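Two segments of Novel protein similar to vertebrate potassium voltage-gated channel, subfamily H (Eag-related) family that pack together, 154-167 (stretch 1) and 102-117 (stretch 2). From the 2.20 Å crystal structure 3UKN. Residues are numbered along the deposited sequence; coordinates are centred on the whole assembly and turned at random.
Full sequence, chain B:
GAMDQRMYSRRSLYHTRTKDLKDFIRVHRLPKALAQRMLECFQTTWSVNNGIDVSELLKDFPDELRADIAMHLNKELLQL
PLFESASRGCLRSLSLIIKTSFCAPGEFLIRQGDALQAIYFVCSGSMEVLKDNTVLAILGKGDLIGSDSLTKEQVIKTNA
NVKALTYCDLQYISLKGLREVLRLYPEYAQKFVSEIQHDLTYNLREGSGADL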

# COMPACT_ATOMS: atom_id res chain seq x y z
N GLN B 154 -14.90 9.18 4.65
CA GLN B 154 -14.03 8.52 5.60
C GLN B 154 -14.25 7.01 5.50
O GLN B 154 -13.70 6.35 4.62
CB GLN B 154 -14.31 9.01 7.02
N VAL B 155 -15.09 6.49 6.39
CA VAL B 155 -15.34 5.07 6.47
C VAL B 155 -16.72 4.71 5.94
O VAL B 155 -17.72 5.30 6.35
CB VAL B 155 -15.22 4.55 7.92
CG1 VAL B 155 -15.69 3.10 8.01
CG2 VAL B 155 -13.78 4.69 8.43
N ILE B 156 -16.76 3.72 5.04
CA ILE B 156 -18.01 3.13 4.57
C ILE B 156 -18.06 1.69 5.05
O ILE B 156 -17.30 0.85 4.56
CB ILE B 156 -18.12 3.14 3.03
CG1 ILE B 156 -18.37 4.56 2.50
CG2 ILE B 156 -19.24 2.21 2.57
CD1 ILE B 156 -18.30 4.66 0.97
N LYS B 157 -18.95 1.41 6.00
CA LYS B 157 -19.04 0.06 6.54
C LYS B 157 -19.91 -0.81 5.64
O LYS B 157 -21.03 -0.44 5.29
CB LYS B 157 -19.55 0.10 7.98
N THR B 158 -19.39 -1.97 5.26
CA THR B 158 -20.10 -2.86 4.34
C THR B 158 -21.20 -3.67 5.04
O THR B 158 -21.05 -4.10 6.18
CB THR B 158 -19.14 -3.82 3.61
OG1 THR B 158 -18.39 -4.56 4.58
CG2 THR B 158 -18.17 -3.02 2.69
N ASN B 159 -22.30 -3.86 4.32
CA ASN B 159 -23.51 -4.46 4.86
C ASN B 159 -23.71 -5.92 4.45
O ASN B 159 -24.70 -6.55 4.82
CB ASN B 159 -24.72 -3.65 4.40
CG ASN B 159 -24.89 -3.68 2.90
OD1 ASN B 159 -24.53 -4.67 2.25
ND2 ASN B 159 -25.41 -2.60 2.34
N ALA B 160 -22.78 -6.45 3.66
CA ALA B 160 -22.88 -7.84 3.23
C ALA B 160 -21.51 -8.43 2.89
O ALA B 160 -20.55 -7.71 2.66
CB ALA B 160 -23.82 -7.96 2.04
N ASN B 161 -21.42 -9.76 2.89
CA ASN B 161 -20.25 -10.43 2.36
C ASN B 161 -20.40 -10.56 0.84
O ASN B 161 -21.53 -10.73 0.34
CB ASN B 161 -20.10 -11.84 2.96
CG ASN B 161 -20.19 -11.85 4.48
OD1 ASN B 161 -19.32 -11.31 5.16
ND2 ASN B 161 -21.23 -12.49 5.01
N VAL B 162 -19.29 -10.48 0.11
CA VAL B 162 -19.30 -10.85 -1.31
C VAL B 162 -18.26 -11.93 -1.53
O VAL B 162 -17.07 -11.71 -1.30
CB VAL B 162 -18.95 -9.68 -2.27
CG1 VAL B 162 -18.95 -10.21 -3.71
CG2 VAL B 162 -19.91 -8.50 -2.13
N LYS B 163 -18.71 -13.08 -2.01
CA LYS B 163 -17.85 -14.24 -2.17
C LYS B 163 -17.83 -14.69 -3.63
O LYS B 163 -18.88 -14.75 -4.26
CB LYS B 163 -18.39 -15.39 -1.31
CG LYS B 163 -18.23 -15.22 0.19
CD LYS B 163 -18.85 -16.39 0.94
CE LYS B 163 -18.23 -17.72 0.52
NZ LYS B 163 -18.78 -18.87 1.29
N ALA B 164 -16.66 -14.99 -4.16
CA ALA B 164 -16.58 -15.56 -5.50
C ALA B 164 -17.30 -16.89 -5.49
O ALA B 164 -17.25 -17.63 -4.51
CB ALA B 164 -15.12 -15.75 -5.91
N LEU B 165 -17.98 -17.20 -6.59
CA LEU B 165 -18.63 -18.49 -6.75
C LEU B 165 -17.81 -19.35 -7.68
O LEU B 165 -17.70 -20.56 -7.49
CB LEU B 165 -20.03 -18.31 -7.33
CG LEU B 165 -21.10 -17.95 -6.31
CD1 LEU B 165 -22.29 -17.32 -7.03
CD2 LEU B 165 -21.51 -19.20 -5.55
N THR B 166 -17.25 -18.72 -8.71
CA THR B 166 -16.32 -19.36 -9.61
C THR B 166 -15.02 -18.57 -9.58
O THR B 166 -14.89 -17.57 -8.85
CB THR B 166 -16.87 -19.41 -11.06
OG1 THR B 166 -16.82 -18.11 -11.65
CG2 THR B 166 -18.32 -19.90 -11.06
N TYR B 167 -14.04 -19.03 -10.35
CA TYR B 167 -12.86 -18.22 -10.64
C TYR B 167 -13.32 -16.91 -11.25
O TYR B 167 -14.11 -16.91 -12.19
CB TYR B 167 -11.90 -18.97 -11.56
CG TYR B 167 -11.19 -20.07 -10.82
CD1 TYR B 167 -10.13 -19.77 -9.98
CD2 TYR B 167 -11.61 -21.39 -10.90
CE1 TYR B 167 -9.48 -20.74 -9.27
CE2 TYR B 167 -10.96 -22.39 -10.18
CZ TYR B 167 -9.89 -22.05 -9.36
OH TYR B 167 -9.22 -23.00 -8.63
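Stretch 2, residues 102-117: FCAPGEFLIRQGDALQ

Stretch 2 runs antiparallel to stretch 1, so its start lies by Tyr167 and its end by Ile156. Phe102 and Cys103 finish a strand that begins earlier in the chain. Phe102 makes no contact. Cys103 O receives a CA-H...O contact from Tyr167 CA at 3.4 Å, and Cys103 SG lies 3.7 Å from Ala164 CB.

Ala104 to Glu107 form a type II beta turn, closed by Glu107 N to Ala104 O at 2.9 Å. Glu107 OE1 also accepts Ala104 N at 2.7 Å. Pro105 packs over one face of the Tyr167 ring, with Pro105 CD 3.5 Å from the ring centroid. Gly106, at positive phi (81°), donates from N to Ala164 O at 2.8 Å. Ala164 N returns a bond to Glu107 O at 3.0 Å.

Phe108 pairs with Lys163 without backbone hydrogen bonds, CA to CA 4.4 Å. Both side chains lie on the same face, and Lys163 CG sits over the Phe108 ring, 3.7 Å from its centroid. The chain turns a corner at Leu109, and the register shifts by one in a beta bulge. Val162 O therefore accepts both Leu109 N (2.7 Å) and Ile110 N (3.3 Å). Val162 N donates to Ile110 O at 2.9 Å. The Val162 and Ile110 side chains share the other face, CB to CB 4.3 Å.

Arg111 to Asp114 make a second type II turn. Here the acceptor is a side chain: Gln112 N donates to Asn161 OD1 at 2.7 Å. Gly113 N donates to Thr158 O at 2.7 Å. Asp114 O accepts both Thr158 N (2.8 Å) and Thr158 OG1 (2.9 Å).

Ala115 bridges Lys157, CA to CA 4.6 Å. Leu116 N donates to Ile156 O at 2.8 Å. One water joins Leu116 O (3.0 Å) to Ile156 N (2.8 Å). Gln117 is beyond contact.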

# COMPACT_ATOMS: atom_id res chain seq x y z
N PHE B 102 -7.18 -11.92 -9.80
CA PHE B 102 -7.90 -13.18 -9.90
C PHE B 102 -8.47 -13.45 -8.52
O PHE B 102 -7.94 -12.95 -7.51
CB PHE B 102 -6.97 -14.34 -10.29
CG PHE B 102 -6.42 -14.24 -11.69
CD1 PHE B 102 -7.10 -14.79 -12.76
CD2 PHE B 102 -5.21 -13.60 -11.93
CE1 PHE B 102 -6.59 -14.70 -14.05
CE2 PHE B 102 -4.71 -13.51 -13.21
CZ PHE B 102 -5.40 -14.06 -14.27
N CYS B 103 -9.54 -14.22 -8.48
CA CYS B 103 -10.21 -14.55 -7.24
C CYS B 103 -10.64 -16.02 -7.34
O CYS B 103 -11.05 -16.48 -8.40
CB CYS B 103 -11.41 -13.60 -7.04
SG CYS B 103 -12.14 -13.62 -5.39
N ALA B 104 -10.51 -16.76 -6.25
CA ALA B 104 -10.84 -18.18 -6.27
C ALA B 104 -12.24 -18.43 -5.73
O ALA B 104 -12.77 -17.62 -4.96
CB ALA B 104 -9.82 -18.98 -5.47
N PRO B 105 -12.86 -19.55 -6.14
CA PRO B 105 -14.19 -19.88 -5.64
C PRO B 105 -14.20 -19.91 -4.12
O PRO B 105 -13.31 -20.49 -3.52
CB PRO B 105 -14.43 -21.29 -6.20
CG PRO B 105 -13.57 -21.37 -7.40
CD PRO B 105 -12.35 -20.56 -7.08
N GLY B 106 -15.20 -19.28 -3.50
CA GLY B 106 -15.33 -19.27 -2.06
C GLY B 106 -14.44 -18.25 -1.37
O GLY B 106 -14.47 -18.10 -0.15
N GLU B 107 -13.64 -17.55 -2.17
CA GLU B 107 -12.75 -16.51 -1.63
C GLU B 107 -13.56 -15.23 -1.40
O GLU B 107 -14.33 -14.81 -2.27
CB GLU B 107 -11.55 -16.26 -2.58
CG GLU B 107 -10.72 -15.01 -2.24
CD GLU B 107 -9.51 -14.81 -3.19
OE1 GLU B 107 -9.26 -15.69 -4.05
OE2 GLU B 107 -8.82 -13.76 -3.07
N PHE B 108 -13.41 -14.61 -0.23
CA PHE B 108 -14.16 -13.39 0.10
C PHE B 108 -13.59 -12.17 -0.60
O PHE B 108 -12.41 -11.83 -0.40
CB PHE B 108 -14.17 -13.14 1.62
CG PHE B 108 -15.12 -14.01 2.38
CD1 PHE B 108 -16.38 -13.54 2.75
CD2 PHE B 108 -14.76 -15.30 2.74
CE1 PHE B 108 -17.26 -14.34 3.45
CE2 PHE B 108 -15.65 -16.12 3.44
CZ PHE B 108 -16.90 -15.63 3.80
N LEU B 109 -14.40 -11.50 -1.41
CA LEU B 109 -13.99 -10.21 -1.98
C LEU B 109 -14.12 -9.17 -0.89
O LEU B 109 -13.23 -8.34 -0.70
CB LEU B 109 -14.87 -9.85 -3.17
CG LEU B 109 -14.65 -8.46 -3.75
CD1 LEU B 109 -13.21 -8.36 -4.18
CD2 LEU B 109 -15.58 -8.22 -4.93
N ILE B 110 -15.22 -9.26 -0.14
CA ILE B 110 -15.57 -8.32 0.92
C ILE B 110 -16.22 -9.07 2.09
O ILE B 110 -17.04 -9.95 1.88
CB ILE B 110 -16.56 -7.28 0.39
CG1 ILE B 110 -15.80 -6.17 -0.33
CG2 ILE B 110 -17.42 -6.71 1.52
CD1 ILE B 110 -16.53 -5.60 -1.50
N ARG B 111 -15.84 -8.73 3.32
CA ARG B 111 -16.47 -9.33 4.49
C ARG B 111 -17.38 -8.31 5.14
O ARG B 111 -17.00 -7.16 5.34
CB ARG B 111 -15.43 -9.80 5.51
CG ARG B 111 -14.69 -11.07 5.13
CD ARG B 111 -13.78 -11.56 6.27
NE ARG B 111 -12.91 -12.65 5.84
CZ ARG B 111 -13.28 -13.93 5.74
NH1 ARG B 111 -14.51 -14.31 6.06
NH2 ARG B 111 -12.41 -14.84 5.31
N GLN B 112 -18.60 -8.75 5.45
CA GLN B 112 -19.59 -7.86 6.03
C GLN B 112 -19.02 -7.15 7.25
O GLN B 112 -18.35 -7.76 8.09
CB GLN B 112 -20.84 -8.65 6.41
CG GLN B 112 -21.89 -7.81 7.10
CD GLN B 112 -23.17 -8.56 7.34
OE1 GLN B 112 -23.39 -9.62 6.76
NE2 GLN B 112 -24.03 -8.02 8.19
N GLY B 113 -19.26 -5.84 7.33
CA GLY B 113 -18.77 -5.04 8.44
C GLY B 113 -17.39 -4.43 8.22
O GLY B 113 -17.00 -3.51 8.94
N ASP B 114 -16.64 -4.95 7.25
CA ASP B 114 -15.37 -4.33 6.91
C ASP B 114 -15.59 -2.93 6.34
O ASP B 114 -16.70 -2.59 5.90
CB ASP B 114 -14.55 -5.20 5.94
CG ASP B 114 -13.84 -6.36 6.64
OD1 ASP B 114 -13.75 -6.33 7.89
OD2 ASP B 114 -13.37 -7.30 5.96
N ALA B 115 -14.55 -2.10 6.37
CA ALA B 115 -14.60 -0.83 5.68
C ALA B 115 -14.29 -1.05 4.19
O ALA B 115 -13.32 -1.72 3.85
CB ALA B 115 -13.62 0.15 6.28
N LEU B 116 -15.13 -0.51 3.32
CA LEU B 116 -14.93 -0.62 1.89
C LEU B 116 -13.63 0.10 1.50
O LEU B 116 -13.43 1.26 1.85
CB LEU B 116 -16.12 -0.03 1.14
CG LEU B 116 -16.13 -0.25 -0.38
CD1 LEU B 116 -16.23 -1.74 -0.76
CD2 LEU B 116 -17.25 0.57 -1.03
N GLN B 117 -12.75 -0.59 0.77
CA GLN B 117 -11.48 0.01 0.40
C GLN B 117 -11.44 0.42 -1.07
O GLN B 117 -10.56 1.14 -1.51
CB GLN B 117 -10.34 -0.97 0.67
CG GLN B 117 -10.19 -1.41 2.13
CD GLN B 117 -9.62 -0.33 3.00
OE1 GLN B 117 -8.89 0.55 2.52
NE2 GLN B 117 -9.95 -0.36 4.29
O HOH W 1 -14.23 3.25 3.98